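Local coordinates for protein glutathione S-transferase (Xanthomonas axonopodis pv. citri, PDB 6NV6) that probably catalyses the conjugation of glutathione to electrophilic substrates, as a theta class transferase of a citrus canker pathogen, at residues S167-W172 with Q186-R191. Sequence-based numbering, arbitrary orientation.
Sequences SFIYAW and QAWYAR
Ile169 meets Tyr189 and Trp188 with its short branch: CG2 lies 3.7 Å from CD1 of Tyr189 and 3.8 Å from CZ3 of Trp188. Branched at CB, isoleucine can hold one methyl between two aromatic rings while its longer arm, CG1, also reaches Trp188, with CZ3 3.9 Å away. The side chains of Ile169 and Tyr189 run past each other in opposite directions, each starting toward the other helix, and Ile169 O sits over one face of the tyrosine ring. Tyr189 carries its ring across the gap because CG is anti to the backbone N (chi1 176°). Its hydroxyl ends at the edge of the Tyr170 ring, near that ring's plane, with OH 3.3 Å from CD1 of Tyr170. This is van der Waals contact; the hydroxyl of Tyr189 is hydrogen-bonded to Glu174 at the end of helix 163-174, and that of Tyr170 to the carbonyl of Thr204 near the C-terminus, so each tyrosine offers a broad apolar ring and a polar end with a partner outside the two segments.

Helices 163-174 and 183-193 both belong to the all-helical C-terminal domain of the glutathione transferase fold, which accompanies a thioredoxin-like N-terminal domain. Their short segments cross at -111° and stand 10.7 Å apart at the axes, a wide spacing that long aromatic side chains from 183-193 bridge. Trp188 does so with its six-membered ring, reaching Ile169 although its CB does not point straight across. At the other end of the indole, NE1 is hydrogen-bonded to Asp162, just before helix 163-174, which satisfies the buried N-H and probably helps hold the ring's orientation. Ile169 also touches Leu140 of helix 126-146, extending this apolar packing to a third helix.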
loop_
_atom_site.group_PDB
_atom_site.type_symbol
_atom_site.label_atom_id
_atom_site.label_comp_id
_atom_site.label_asym_id
_atom_site.label_seq_id
_atom_site.Cartn_x
_atom_site.Cartn_y
_atom_site.Cartn_z
ATOM N N SER A 167 1.840 1.287 0.174
ATOM C CA SER A 167 1.782 0.625 1.472
ATOM C C SER A 167 2.511 -0.712 1.461
ATOM O O SER A 167 3.007 -1.150 2.507
ATOM C CB SER A 167 0.327 0.448 1.912
ATOM O OG SER A 167 -0.446 1.611 1.668
ATOM N N PHE A 168 2.584 -1.376 0.305
ATOM C CA PHE A 168 3.398 -2.586 0.210
ATOM C C PHE A 168 4.878 -2.253 0.133
ATOM O O PHE A 168 5.703 -2.947 0.743
ATOM C CB PHE A 168 3.007 -3.410 -1.017
ATOM C CG PHE A 168 1.765 -4.234 -0.837
ATOM C CD1 PHE A 168 1.826 -5.493 -0.277
ATOM C CD2 PHE A 168 0.533 -3.753 -1.251
ATOM C CE1 PHE A 168 0.677 -6.255 -0.124
ATOM C CE2 PHE A 168 -0.618 -4.510 -1.097
ATOM C CZ PHE A 168 -0.540 -5.769 -0.527
ATOM N N ILE A 169 5.228 -1.186 -0.595
ATOM C CA ILE A 169 6.629 -0.944 -0.928
ATOM C C ILE A 169 7.442 -0.575 0.302
ATOM O O ILE A 169 8.681 -0.650 0.269
ATOM C CB ILE A 169 6.753 0.133 -2.020
ATOM C CG1 ILE A 169 7.842 -0.268 -3.007
ATOM C CG2 ILE A 169 7.036 1.493 -1.415
ATOM C CD1 ILE A 169 7.444 -1.435 -3.879
ATOM N N TYR A 170 6.777 -0.191 1.393
ATOM C CA TYR A 170 7.463 -0.104 2.674
ATOM C C TYR A 170 8.019 -1.469 3.079
ATOM O O TYR A 170 9.199 -1.598 3.427
ATOM C CB TYR A 170 6.511 0.439 3.739
ATOM C CG TYR A 170 7.087 0.379 5.136
ATOM C CD1 TYR A 170 8.208 1.129 5.474
ATOM C CD2 TYR A 170 6.518 -0.432 6.115
ATOM C CE1 TYR A 170 8.738 1.083 6.734
ATOM C CE2 TYR A 170 7.047 -0.484 7.387
ATOM C CZ TYR A 170 8.155 0.280 7.687
ATOM O OH TYR A 170 8.684 0.240 8.951
ATOM N N ALA A 171 7.181 -2.506 3.024
ATOM C CA ALA A 171 7.664 -3.846 3.334
ATOM C C ALA A 171 8.786 -4.255 2.390
ATOM O O ALA A 171 9.814 -4.786 2.826
ATOM C CB ALA A 171 6.509 -4.847 3.270
ATOM N N TRP A 172 8.614 -3.994 1.093
ATOM C CA TRP A 172 9.631 -4.358 0.113
ATOM C C TRP A 172 11.009 -3.814 0.480
ATOM O O TRP A 172 12.005 -4.536 0.417
ATOM C CB TRP A 172 9.218 -3.852 -1.267
ATOM C CG TRP A 172 10.260 -4.032 -2.338
ATOM C CD1 TRP A 172 11.053 -3.056 -2.900
ATOM C CD2 TRP A 172 10.622 -5.257 -2.988
ATOM N NE1 TRP A 172 11.878 -3.606 -3.853
ATOM C CE2 TRP A 172 11.633 -4.952 -3.928
ATOM C CE3 TRP A 172 10.188 -6.580 -2.872
ATOM C CZ2 TRP A 172 12.208 -5.922 -4.743
ATOM C CZ3 TRP A 172 10.769 -7.539 -3.680
ATOM C CH2 TRP A 172 11.764 -7.206 -4.602
ATOM N N GLN A 186 12.655 3.453 -6.150
ATOM C CA GLN A 186 13.245 3.841 -4.873
ATOM C C GLN A 186 13.098 5.336 -4.602
ATOM O O GLN A 186 12.808 5.740 -3.469
ATOM C CB GLN A 186 14.717 3.442 -4.849
ATOM C CG GLN A 186 15.454 3.928 -3.617
ATOM C CD GLN A 186 16.845 3.352 -3.515
ATOM O OE1 GLN A 186 17.127 2.296 -4.091
ATOM N NE2 GLN A 186 17.730 4.040 -2.783
ATOM N N ALA A 187 13.322 6.174 -5.618
ATOM C CA ALA A 187 13.165 7.615 -5.433
ATOM C C ALA A 187 11.721 7.972 -5.108
ATOM O O ALA A 187 11.464 8.934 -4.369
ATOM C CB ALA A 187 13.638 8.360 -6.681
ATOM N N TRP A 188 10.770 7.215 -5.666
ATOM C CA TRP A 188 9.365 7.377 -5.320
ATOM C C TRP A 188 9.128 7.037 -3.855
ATOM O O TRP A 188 8.444 7.776 -3.138
ATOM C CB TRP A 188 8.531 6.496 -6.248
ATOM C CG TRP A 188 7.077 6.230 -5.897
ATOM C CD1 TRP A 188 6.032 7.115 -5.984
ATOM C CD2 TRP A 188 6.500 4.971 -5.509
ATOM N NE1 TRP A 188 4.856 6.495 -5.649
ATOM C CE2 TRP A 188 5.109 5.179 -5.359
ATOM C CE3 TRP A 188 7.021 3.694 -5.272
ATOM C CZ2 TRP A 188 4.229 4.153 -4.967
ATOM C CZ3 TRP A 188 6.142 2.672 -4.888
ATOM C CH2 TRP A 188 4.762 2.913 -4.737
ATOM N N TYR A 189 9.714 5.934 -3.391
ATOM C CA TYR A 189 9.619 5.585 -1.983
ATOM C C TYR A 189 10.261 6.650 -1.108
ATOM O O TYR A 189 9.771 6.928 -0.007
ATOM C CB TYR A 189 10.275 4.228 -1.747
ATOM C CG TYR A 189 10.322 3.808 -0.296
ATOM C CD1 TYR A 189 9.179 3.846 0.492
ATOM C CD2 TYR A 189 11.503 3.370 0.280
ATOM C CE1 TYR A 189 9.213 3.466 1.806
ATOM C CE2 TYR A 189 11.549 2.988 1.599
ATOM C CZ TYR A 189 10.405 3.038 2.356
ATOM O OH TYR A 189 10.458 2.666 3.674
ATOM N N ALA A 190 11.354 7.260 -1.582
ATOM C CA ALA A 190 11.979 8.343 -0.829
ATOM C C ALA A 190 11.050 9.542 -0.705
ATOM O O ALA A 190 11.048 10.219 0.326
ATOM C CB ALA A 190 13.299 8.750 -1.486
ATOM N N ARG A 191 10.239 9.810 -1.727
ATOM C CA ARG A 191 9.333 10.948 -1.657
ATOM C C ARG A 191 8.091 10.618 -0.846
ATOM O O ARG A 191 7.490 11.510 -0.229
ATOM C CB ARG A 191 8.942 11.393 -3.062
ATOM C CG ARG A 191 10.089 11.999 -3.847
ATOM C CD ARG A 191 9.603 12.557 -5.186
ATOM N NE ARG A 191 9.043 11.521 -6.062
ATOM C CZ ARG A 191 9.743 10.795 -6.936
ATOM N NH1 ARG A 191 9.160 9.796 -7.590
ATOM N NH2 ARG A 191 11.042 11.008 -7.112
#